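Local coordinates for OmpT protein (PDB 6EHE) that probably acts as a non-specific porin, forming a beta-barrel diffusion channel through the outer membrane of Vibrio cholerae for small hydrophilic solutes, at residues G33-Y38 / A45-V50; G79-T84 / Q115-Y120. All coordinates share one frame; numbering follows the deposited sequence.

Contact 1 of 2, residues G33-Y38 / A45-V50; sequences GVDANY and ALQGKV. With C8E ((hydroxyethyloxy)tri(ethyloxy)octane), chain D.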
ATOM      1  N   GLY A  33     -16.298  -7.569  -7.008  1.00 42.96           N
ATOM      2  CA  GLY A  33     -16.897  -6.256  -6.857  1.00 41.91           C
ATOM      3  C   GLY A  33     -17.703  -5.805  -8.056  1.00 42.99           C
ATOM      4  O   GLY A  33     -17.779  -6.480  -9.088  1.00 40.25           O
ATOM      5  N   VAL A  34     -18.290  -4.617  -7.889  1.00 41.21           N
ATOM      6  CA  VAL A  34     -19.135  -3.967  -8.883  1.00 42.42           C
ATOM      7  C   VAL A  34     -18.665  -2.531  -9.033  1.00 41.02           C
ATOM      8  O   VAL A  34     -18.507  -1.823  -8.033  1.00 44.31           O
ATOM      9  CB  VAL A  34     -20.626  -3.985  -8.483  1.00 42.50           C
ATOM     10  CG1 VAL A  34     -21.504  -3.565  -9.660  1.00 38.77           C
ATOM     11  CG2 VAL A  34     -21.029  -5.350  -7.997  1.00 47.96           C
ATOM     12  N   ASP A  35     -18.476  -2.092 -10.276  1.00 38.00           N
ATOM     13  CA  ASP A  35     -18.071  -0.729 -10.590  1.00 39.74           C
ATOM     14  C   ASP A  35     -19.104  -0.148 -11.540  1.00 40.18           C
ATOM     15  O   ASP A  35     -19.153  -0.533 -12.709  1.00 40.90           O
ATOM     16  CB  ASP A  35     -16.684  -0.722 -11.220  1.00 43.35           C
ATOM     17  CG  ASP A  35     -16.124   0.663 -11.354  1.00 47.32           C
ATOM     18  OD1 ASP A  35     -16.758   1.603 -10.826  1.00 48.55           O
ATOM     19  OD2 ASP A  35     -15.056   0.815 -11.988  1.00 56.16           O
ATOM     20  N   ALA A  36     -19.947   0.751 -11.057  1.00 40.34           N
ATOM     21  CA  ALA A  36     -20.952   1.379 -11.901  1.00 40.23           C
ATOM     22  C   ALA A  36     -20.560   2.819 -12.149  1.00 42.43           C
ATOM     23  O   ALA A  36     -20.186   3.537 -11.217  1.00 44.82           O
ATOM     24  CB  ALA A  36     -22.335   1.332 -11.270  1.00 34.59           C
ATOM     25  N   ASN A  37     -20.667   3.241 -13.391  1.00 43.15           N
ATOM     26  CA  ASN A  37     -20.394   4.612 -13.773  1.00 42.32           C
ATOM     27  C   ASN A  37     -21.575   5.129 -14.574  1.00 46.34           C
ATOM     28  O   ASN A  37     -22.115   4.419 -15.422  1.00 47.35           O
ATOM     29  CB  ASN A  37     -19.101   4.678 -14.549  1.00 43.92           C
ATOM     30  CG  ASN A  37     -17.923   4.193 -13.718  1.00 46.63           C
ATOM     31  OD1 ASN A  37     -17.355   4.962 -12.930  1.00 42.67           O
ATOM     32  ND2 ASN A  37     -17.567   2.913 -13.868  1.00 35.70           N
ATOM     33  N   TYR A  38     -21.989   6.350 -14.267  1.00 45.11           N
ATOM     34  CA  TYR A  38     -23.194   6.956 -14.812  1.00 45.00           C
ATOM     35  C   TYR A  38     -22.847   8.355 -15.265  1.00 45.24           C
ATOM     36  O   TYR A  38     -22.278   9.128 -14.493  1.00 46.05           O
ATOM     37  CB  TYR A  38     -24.311   7.027 -13.761  1.00 42.21           C
ATOM     38  CG  TYR A  38     -25.603   7.618 -14.277  1.00 44.76           C
ATOM     39  CD1 TYR A  38     -26.492   6.835 -15.009  1.00 46.16           C
ATOM     40  CD2 TYR A  38     -25.932   8.944 -14.043  1.00 41.43           C
ATOM     41  CE1 TYR A  38     -27.654   7.349 -15.494  1.00 46.16           C
ATOM     42  CE2 TYR A  38     -27.106   9.471 -14.529  1.00 43.80           C
ATOM     43  CZ  TYR A  38     -27.964   8.666 -15.254  1.00 44.08           C
ATOM     44  OH  TYR A  38     -29.151   9.154 -15.752  1.00 49.86           O
ATOM     45  N   ALA A  45     -19.804  12.952 -14.149  1.00 49.22           N
ATOM     46  CA  ALA A  45     -20.130  11.539 -14.069  1.00 44.39           C
ATOM     47  C   ALA A  45     -20.114  11.108 -12.610  1.00 41.75           C
ATOM     48  O   ALA A  45     -19.459  11.730 -11.775  1.00 43.27           O
ATOM     49  CB  ALA A  45     -19.154  10.700 -14.888  1.00 44.84           C
ATOM     50  N   LEU A  46     -20.865  10.063 -12.305  1.00 41.80           N
ATOM     51  CA  LEU A  46     -20.960   9.501 -10.970  1.00 40.30           C
ATOM     52  C   LEU A  46     -20.443   8.077 -11.003  1.00 41.26           C
ATOM     53  O   LEU A  46     -20.551   7.389 -12.016  1.00 47.52           O
ATOM     54  CB  LEU A  46     -22.396   9.497 -10.454  1.00 36.49           C
ATOM     55  CG  LEU A  46     -23.021  10.875 -10.336  1.00 43.01           C
ATOM     56  CD1 LEU A  46     -24.516  10.794 -10.000  1.00 41.97           C
ATOM     57  CD2 LEU A  46     -22.277  11.664  -9.293  1.00 44.15           C
ATOM     58  N   GLN A  47     -19.877   7.642  -9.889  1.00 39.75           N
ATOM     59  CA  GLN A  47     -19.387   6.283  -9.748  1.00 40.03           C
ATOM     60  C   GLN A  47     -19.872   5.724  -8.428  1.00 37.47           C
ATOM     61  O   GLN A  47     -19.864   6.416  -7.411  1.00 42.44           O
ATOM     62  CB  GLN A  47     -17.857   6.198  -9.795  1.00 44.49           C
ATOM     63  CG  GLN A  47     -17.320   4.771  -9.569  1.00 42.74           C
ATOM     64  CD  GLN A  47     -15.813   4.748  -9.411  1.00 48.98           C
ATOM     65  OE1 GLN A  47     -15.209   5.758  -9.036  1.00 43.75           O
ATOM     66  NE2 GLN A  47     -15.191   3.596  -9.704  1.00 49.13           N
ATOM     67  N   GLY A  48     -20.315   4.486  -8.466  1.00 40.56           N
ATOM     68  CA  GLY A  48     -20.532   3.716  -7.267  1.00 37.12           C
ATOM     69  C   GLY A  48     -19.774   2.420  -7.415  1.00 38.69           C
ATOM     70  O   GLY A  48     -20.012   1.658  -8.355  1.00 37.38           O
ATOM     71  N   LYS A  49     -18.839   2.168  -6.508  1.00 39.68           N
ATOM     72  CA  LYS A  49     -18.017   0.970  -6.589  1.00 34.48           C
ATOM     73  C   LYS A  49     -18.046   0.287  -5.242  1.00 35.45           C
ATOM     74  O   LYS A  49     -17.935   0.950  -4.210  1.00 40.33           O
ATOM     75  CB  LYS A  49     -16.584   1.331  -6.976  1.00 37.43           C
ATOM     76  CG  LYS A  49     -15.672   0.167  -7.253  1.00 41.82           C
ATOM     77  CD  LYS A  49     -14.340   0.673  -7.802  1.00 40.65           C
ATOM     78  CE  LYS A  49     -13.362  -0.481  -8.017  1.00 40.38           C
ATOM     79  NZ  LYS A  49     -12.149  -0.045  -8.777  1.00 52.60           N
ATOM     80  N   VAL A  50     -18.225  -1.025  -5.233  1.00 34.27           N
ATOM     81  CA  VAL A  50     -18.125  -1.774  -3.989  1.00 34.09           C
ATOM     82  C   VAL A  50     -17.287  -3.020  -4.233  1.00 38.22           C
ATOM     83  O   VAL A  50     -17.423  -3.684  -5.266  1.00 44.40           O
ATOM     84  CB  VAL A  50     -19.514  -2.111  -3.401  1.00 40.92           C
ATOM     85  CG1 VAL A  50     -20.209  -3.186  -4.203  1.00 42.84           C
ATOM     86  CG2 VAL A  50     -19.376  -2.540  -1.951  1.00 41.42           C
TER
HETATM   87  C1  C8E D 403     -22.758  -0.108  -6.366  1.00 38.87           C
HETATM   88  C2  C8E D 403     -22.335   0.381  -4.968  1.00 38.79           C
HETATM   89  C3  C8E D 403     -22.500   1.881  -4.704  1.00 42.86           C
HETATM   90  C4  C8E D 403     -21.550   2.417  -3.619  1.00 42.72           C
HETATM   91  C5  C8E D 403     -22.193   3.409  -2.635  1.00 42.59           C
HETATM   92  C6  C8E D 403     -21.429   3.436  -1.305  1.00 45.76           C
HETATM   93  C7  C8E D 403     -21.621   4.740  -0.514  1.00 48.65           C
HETATM   94  C8  C8E D 403     -20.294   5.241   0.086  1.00 55.28           C
HETATM   95  O9  C8E D 403     -20.466   5.801   1.383  1.00 64.60           O
HETATM   96  O   HOH W   1     -17.942   7.555 -13.847  1.00 48.84           O

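Contact 2 of 2, residues G79-T84 / Q115-Y120; sequences GKQWTT and QVKYVY. With C8E ((hydroxyethyloxy)tri(ethyloxy)octane), chain F.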
ATOM      1  N   GLY A  79     -15.657   7.687   0.812  1.00 33.62           N
ATOM      2  CA  GLY A  79     -16.040   6.417   1.388  1.00 31.74           C
ATOM      3  C   GLY A  79     -14.837   5.669   1.908  1.00 35.36           C
ATOM      4  O   GLY A  79     -13.791   6.258   2.202  1.00 34.02           O
ATOM      5  N   LYS A  80     -15.013   4.360   2.052  1.00 37.57           N
ATOM      6  CA  LYS A  80     -13.959   3.485   2.551  1.00 38.20           C
ATOM      7  C   LYS A  80     -13.051   3.118   1.386  1.00 38.99           C
ATOM      8  O   LYS A  80     -13.511   2.507   0.409  1.00 39.29           O
ATOM      9  CB  LYS A  80     -14.559   2.228   3.183  1.00 38.69           C
ATOM     10  CG  LYS A  80     -13.525   1.255   3.704  1.00 39.28           C
ATOM     11  CD  LYS A  80     -14.194   0.005   4.304  1.00 38.30           C
ATOM     12  CE  LYS A  80     -13.166  -0.955   4.824  1.00 41.42           C
ATOM     13  NZ  LYS A  80     -13.765  -2.064   5.599  1.00 49.74           N
ATOM     14  N   GLN A  81     -11.777   3.506   1.486  1.00 36.45           N
ATOM     15  CA  GLN A  81     -10.863   3.539   0.357  1.00 36.16           C
ATOM     16  C   GLN A  81      -9.441   3.290   0.828  1.00 37.44           C
ATOM     17  O   GLN A  81      -9.093   3.546   1.984  1.00 36.84           O
ATOM     18  CB  GLN A  81     -10.898   4.889  -0.365  1.00 35.73           C
ATOM     19  CG  GLN A  81     -12.273   5.401  -0.741  1.00 30.61           C
ATOM     20  CD  GLN A  81     -12.230   6.791  -1.331  1.00 33.32           C
ATOM     21  OE1 GLN A  81     -11.833   6.979  -2.478  1.00 37.76           O
ATOM     22  NE2 GLN A  81     -12.660   7.774  -0.561  1.00 33.13           N
ATOM     23  N   TRP A  82      -8.615   2.788  -0.089  1.00 35.06           N
ATOM     24  CA  TRP A  82      -7.179   2.830   0.136  1.00 34.72           C
ATOM     25  C   TRP A  82      -6.720   4.278   0.218  1.00 34.37           C
ATOM     26  O   TRP A  82      -7.333   5.179  -0.361  1.00 32.41           O
ATOM     27  CB  TRP A  82      -6.434   2.117  -0.983  1.00 39.04           C
ATOM     28  CG  TRP A  82      -6.935   0.744  -1.228  1.00 41.72           C
ATOM     29  CD1 TRP A  82      -7.693   0.309  -2.289  1.00 38.51           C
ATOM     30  CD2 TRP A  82      -6.729  -0.388  -0.387  1.00 41.51           C
ATOM     31  NE1 TRP A  82      -7.954  -1.040  -2.155  1.00 39.62           N
ATOM     32  CE2 TRP A  82      -7.373  -1.487  -0.995  1.00 44.24           C
ATOM     33  CE3 TRP A  82      -6.055  -0.582   0.821  1.00 44.25           C
ATOM     34  CZ2 TRP A  82      -7.366  -2.752  -0.433  1.00 47.74           C
ATOM     35  CZ3 TRP A  82      -6.045  -1.853   1.382  1.00 50.12           C
ATOM     36  CH2 TRP A  82      -6.707  -2.917   0.755  1.00 51.06           C
ATOM     37  N   THR A  83      -5.640   4.506   0.958  1.00 31.79           N
ATOM     38  CA  THR A  83      -5.115   5.850   1.072  1.00 29.87           C
ATOM     39  C   THR A  83      -4.503   6.301  -0.252  1.00 31.05           C
ATOM     40  O   THR A  83      -4.040   5.493  -1.056  1.00 35.18           O
ATOM     41  CB  THR A  83      -4.058   5.924   2.172  1.00 35.95           C
ATOM     42  OG1 THR A  83      -2.959   5.079   1.814  1.00 30.55           O
ATOM     43  CG2 THR A  83      -4.630   5.520   3.542  1.00 31.82           C
ATOM     44  N   THR A  84      -4.500   7.620  -0.469  1.00 32.58           N
ATOM     45  CA  THR A  84      -3.753   8.198  -1.578  1.00 27.92           C
ATOM     46  C   THR A  84      -2.318   7.717  -1.562  1.00 32.94           C
ATOM     47  O   THR A  84      -1.738   7.430  -2.618  1.00 37.39           O
ATOM     48  CB  THR A  84      -3.768   9.727  -1.495  1.00 30.48           C
ATOM     49  OG1 THR A  84      -5.116  10.208  -1.429  1.00 28.78           O
ATOM     50  CG2 THR A  84      -3.092  10.296  -2.700  1.00 29.94           C
ATOM     51  N   GLN A 115     -12.850   8.597   3.809  1.00 33.52           N
ATOM     52  CA  GLN A 115     -12.045   9.672   3.253  1.00 38.55           C
ATOM     53  C   GLN A 115     -12.743  10.298   2.075  1.00 33.63           C
ATOM     54  O   GLN A 115     -13.562   9.672   1.395  1.00 32.94           O
ATOM     55  CB  GLN A 115     -10.669   9.229   2.722  1.00 35.00           C
ATOM     56  CG  GLN A 115     -10.040   8.064   3.343  1.00 36.73           C
ATOM     57  CD  GLN A 115      -8.812   7.633   2.568  1.00 34.22           C
ATOM     58  OE1 GLN A 115      -7.993   8.459   2.121  1.00 31.77           O
ATOM     59  NE2 GLN A 115      -8.672   6.332   2.406  1.00 34.57           N
ATOM     60  N   VAL A 116     -12.314  11.516   1.794  1.00 32.43           N
ATOM     61  CA  VAL A 116     -12.498  12.124   0.486  1.00 39.49           C
ATOM     62  C   VAL A 116     -11.115  12.208  -0.158  1.00 35.46           C
ATOM     63  O   VAL A 116     -10.161  12.725   0.441  1.00 36.80           O
ATOM     64  CB  VAL A 116     -13.173  13.504   0.567  1.00 34.15           C
ATOM     65  CG1 VAL A 116     -12.517  14.354   1.606  1.00 32.52           C
ATOM     66  CG2 VAL A 116     -13.064  14.195  -0.771  1.00 37.06           C
ATOM     67  N   LYS A 117     -10.999  11.637  -1.341  1.00 33.66           N
ATOM     68  CA  LYS A 117      -9.791  11.642  -2.132  1.00 32.98           C
ATOM     69  C   LYS A 117     -10.061  12.453  -3.389  1.00 32.60           C
ATOM     70  O   LYS A 117     -11.164  12.454  -3.924  1.00 34.65           O
ATOM     71  CB  LYS A 117      -9.357  10.210  -2.489  1.00 31.40           C
ATOM     72  CG  LYS A 117      -9.028   9.330  -1.273  1.00 30.07           C
ATOM     73  CD  LYS A 117      -8.940   7.829  -1.648  1.00 29.61           C
ATOM     74  CE  LYS A 117      -7.749   7.498  -2.555  1.00 26.21           C
ATOM     75  NZ  LYS A 117      -7.631   6.063  -2.929  1.00 27.82           N
ATOM     76  N   TYR A 118      -9.046  13.142  -3.847  1.00 38.86           N
ATOM     77  CA  TYR A 118      -9.095  14.017  -4.998  1.00 34.20           C
ATOM     78  C   TYR A 118      -7.985  13.614  -5.944  1.00 39.77           C
ATOM     79  O   TYR A 118      -6.863  13.349  -5.490  1.00 39.39           O
ATOM     80  CB  TYR A 118      -8.877  15.452  -4.574  1.00 31.61           C
ATOM     81  CG  TYR A 118      -8.742  16.374  -5.744  1.00 38.33           C
ATOM     82  CD1 TYR A 118      -9.853  16.730  -6.475  1.00 38.90           C
ATOM     83  CD2 TYR A 118      -7.506  16.896  -6.130  1.00 36.98           C
ATOM     84  CE1 TYR A 118      -9.751  17.560  -7.545  1.00 37.04           C
ATOM     85  CE2 TYR A 118      -7.402  17.743  -7.220  1.00 35.03           C
ATOM     86  CZ  TYR A 118      -8.545  18.064  -7.916  1.00 34.78           C
ATOM     87  OH  TYR A 118      -8.517  18.895  -8.994  1.00 36.03           O
ATOM     88  N   VAL A 119      -8.279  13.614  -7.248  1.00 40.43           N
ATOM     89  CA  VAL A 119      -7.285  13.328  -8.286  1.00 35.25           C
ATOM     90  C   VAL A 119      -7.459  14.324  -9.427  1.00 37.64           C
ATOM     91  O   VAL A 119      -8.563  14.455  -9.965  1.00 40.59           O
ATOM     92  CB  VAL A 119      -7.434  11.899  -8.837  1.00 35.86           C
ATOM     93  CG1 VAL A 119      -6.509  11.686 -10.022  1.00 35.30           C
ATOM     94  CG2 VAL A 119      -7.199  10.843  -7.740  1.00 42.13           C
ATOM     95  N   TYR A 120      -6.373  14.992  -9.825  1.00 35.49           N
ATOM     96  CA  TYR A 120      -6.325  15.787 -11.051  1.00 40.60           C
ATOM     97  C   TYR A 120      -5.186  15.295 -11.931  1.00 47.40           C
ATOM     98  O   TYR A 120      -4.031  15.285 -11.499  1.00 45.84           O
ATOM     99  CB  TYR A 120      -6.135  17.278 -10.760  1.00 44.86           C
ATOM    100  CG  TYR A 120      -5.988  18.134 -12.020  1.00 52.10           C
ATOM    101  CD1 TYR A 120      -7.090  18.419 -12.820  1.00 58.73           C
ATOM    102  CD2 TYR A 120      -4.758  18.648 -12.408  1.00 52.79           C
ATOM    103  CE1 TYR A 120      -6.973  19.188 -13.973  1.00 62.82           C
ATOM    104  CE2 TYR A 120      -4.631  19.414 -13.565  1.00 56.59           C
ATOM    105  CZ  TYR A 120      -5.745  19.684 -14.341  1.00 63.91           C
ATOM    106  OH  TYR A 120      -5.643  20.449 -15.489  1.00 72.36           O
TER
HETATM  107  O15 C8E F 405      -8.154  22.929 -13.312  1.00 77.99           O
HETATM  108  C16 C8E F 405      -7.797  23.458 -14.570  1.00 84.62           C
HETATM  109  C17 C8E F 405      -8.650  22.911 -15.728  1.00 85.11           C
HETATM  110  O18 C8E F 405      -9.611  23.858 -16.173  1.00 91.17           O
HETATM  111  C19 C8E F 405      -9.161  25.207 -16.123  1.00 95.00           C
HETATM  112  C20 C8E F 405      -8.739  25.746 -17.490  1.00 88.74           C
HETATM  113  O21 C8E F 405      -8.196  24.725 -18.302  1.00 83.57           O
HETATM  114  O   HOH W   2      -6.141  10.564  -3.936  1.00 29.06           O
HETATM  115  O   HOH W   3      -5.797   9.729   1.322  1.00 30.86           O

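Contact 1 of 2, residues G33-Y38 / A45-V50
Tyr-38 and Leu-46 have more of their surface buried by the opposite segment than any other residues here. They form an antiparallel hydrogen-bonded pair, Tyr-38 N reaching Leu-46 O at 2.9 Å and Leu-46 N reaching Tyr-38 O at 2.8 Å. With Tyr-38 CG anti to its own N (chi1 -179°), the ring leads away from strand 44-53, and Tyr-38 CB comes nearest, 4.2 Å from Leu-46 O. Val-50 comes next in burial. Two backbone hydrogen bonds tie it to Val-34, and its CG1 lies 4.4 Å from Val-34 CB, a loose apolar contact. Between these two pairs, Gly-48 makes two backbone hydrogen bonds with Ala-36, and its CA sits 3.7 Å from C3 of a bound detergent's octyl tail. The face bearing Val-34, Ala-36, Tyr-38, Leu-46 and Val-50 is therefore probably the lipid-facing one.

The other face is polar. Gln-47 extends its chain so that NE2 donates to Asp-35 OD1 at 2.8 Å, entering from the syn side but 33° out of the carboxylate plane, while its OE1 is held by Lys-75. Asn-37 lies beside Gln-47 and points the same way, with OD1 3.4 Å from Gln-47 CG; a water donates to that OD1 and to Leu-46 O. The ammonium of Lys-49 stays beyond salt-bridge distance of Asp-35.

Backbone hydrogen bonds also join Asp-35 to Asp-6, part of a calcium site seen in a structure of this protein, although no calcium is bound to this chain here, and Gln-47 to Gly-68. The short connection between strands 24-39 and 44-53 makes them a hairpin; pairing on both flanks, 165° between the axes of segments 33-38 and 45-50, and two contrasting faces mark a porin's antiparallel barrel.

Contact 2 of 2, residues G79-T84 / Q115-Y120
Lys-117 runs alongside Gln-81 in the opposite direction, and its path can be traced atom by atom. Lys-117 CB is 4.1 Å from Gln-81 OE1. Lys-117 CG then comes within 4.0 Å of Thr-84 OG1. At the next carbon the approach tightens: Lys-117 CD is 3.1 Å from Gln-81 OE1, so the amide oxygen rests on the aliphatic part of the lysine, while Gln-81 NE2 is hydrogen-bonded to Ser-77 O. A bend at chi3 of 67° turns the chain toward the backbone of the other segment, and Lys-117 CE lies 3.2 Å from Trp-82 O. The tip follows, Lys-117 NZ donating to Trp-82 O at 2.7 Å from a position 41° out of the carbonyl plane. The same ammonium forms a salt bridge with Asp-87, in helix 84-88.

Gln-115 supplies a second, weaker donor to that carbonyl, its NE2 lying 3.3 Å from Trp-82 O. Its OE1 accepts from a water that in turn accepts from Thr-84 N, so the start of the helix is joined to the strand through solvent as well. Thr-83 is the helix N-cap, its OG1 hydrogen-bonded to Asp-86 N and to Ser-85 OG. Gly-79 N meets Gln-115 O at 2.9 Å, and Gln-115 N returns a bond to Gly-79 O.

Beyond Gly-79 the chain turns a corner out of the barrel sheet; between these two segments polar side chains take over, while strand 81-82 pairs with strand 111-112 in a small second sheet. The excursion between strands 74-78 and 115-121 is consistent with the inward-folding third loop of general porins. One short and one weak hydrogen bond on Trp-82 O, with the salt bridge to Asp-87, imply that the loop's entry is fixed to the barrel wall by charge and hydrogen bonds.

How the contacts relate
Both contacts reach the same barrel sheet, on the same side of the chain's centre, but they differ in depth. Contact 1 lies at the surface, about 22 Å from the chain's centre to its own; contact 2, about 13 Å by the same measure, is partly buried. Their centres are about 15 Å apart, and they do not touch. Contact 1 joins neighbouring strands of a hairpin by regular backbone pairing, with an apolar face touched by detergent. Contact 2 has a single bridge at one end, beyond which a lysine's charge and water bridges hold a departing chain and a short helix against the wall. Strand 61-71 borders both.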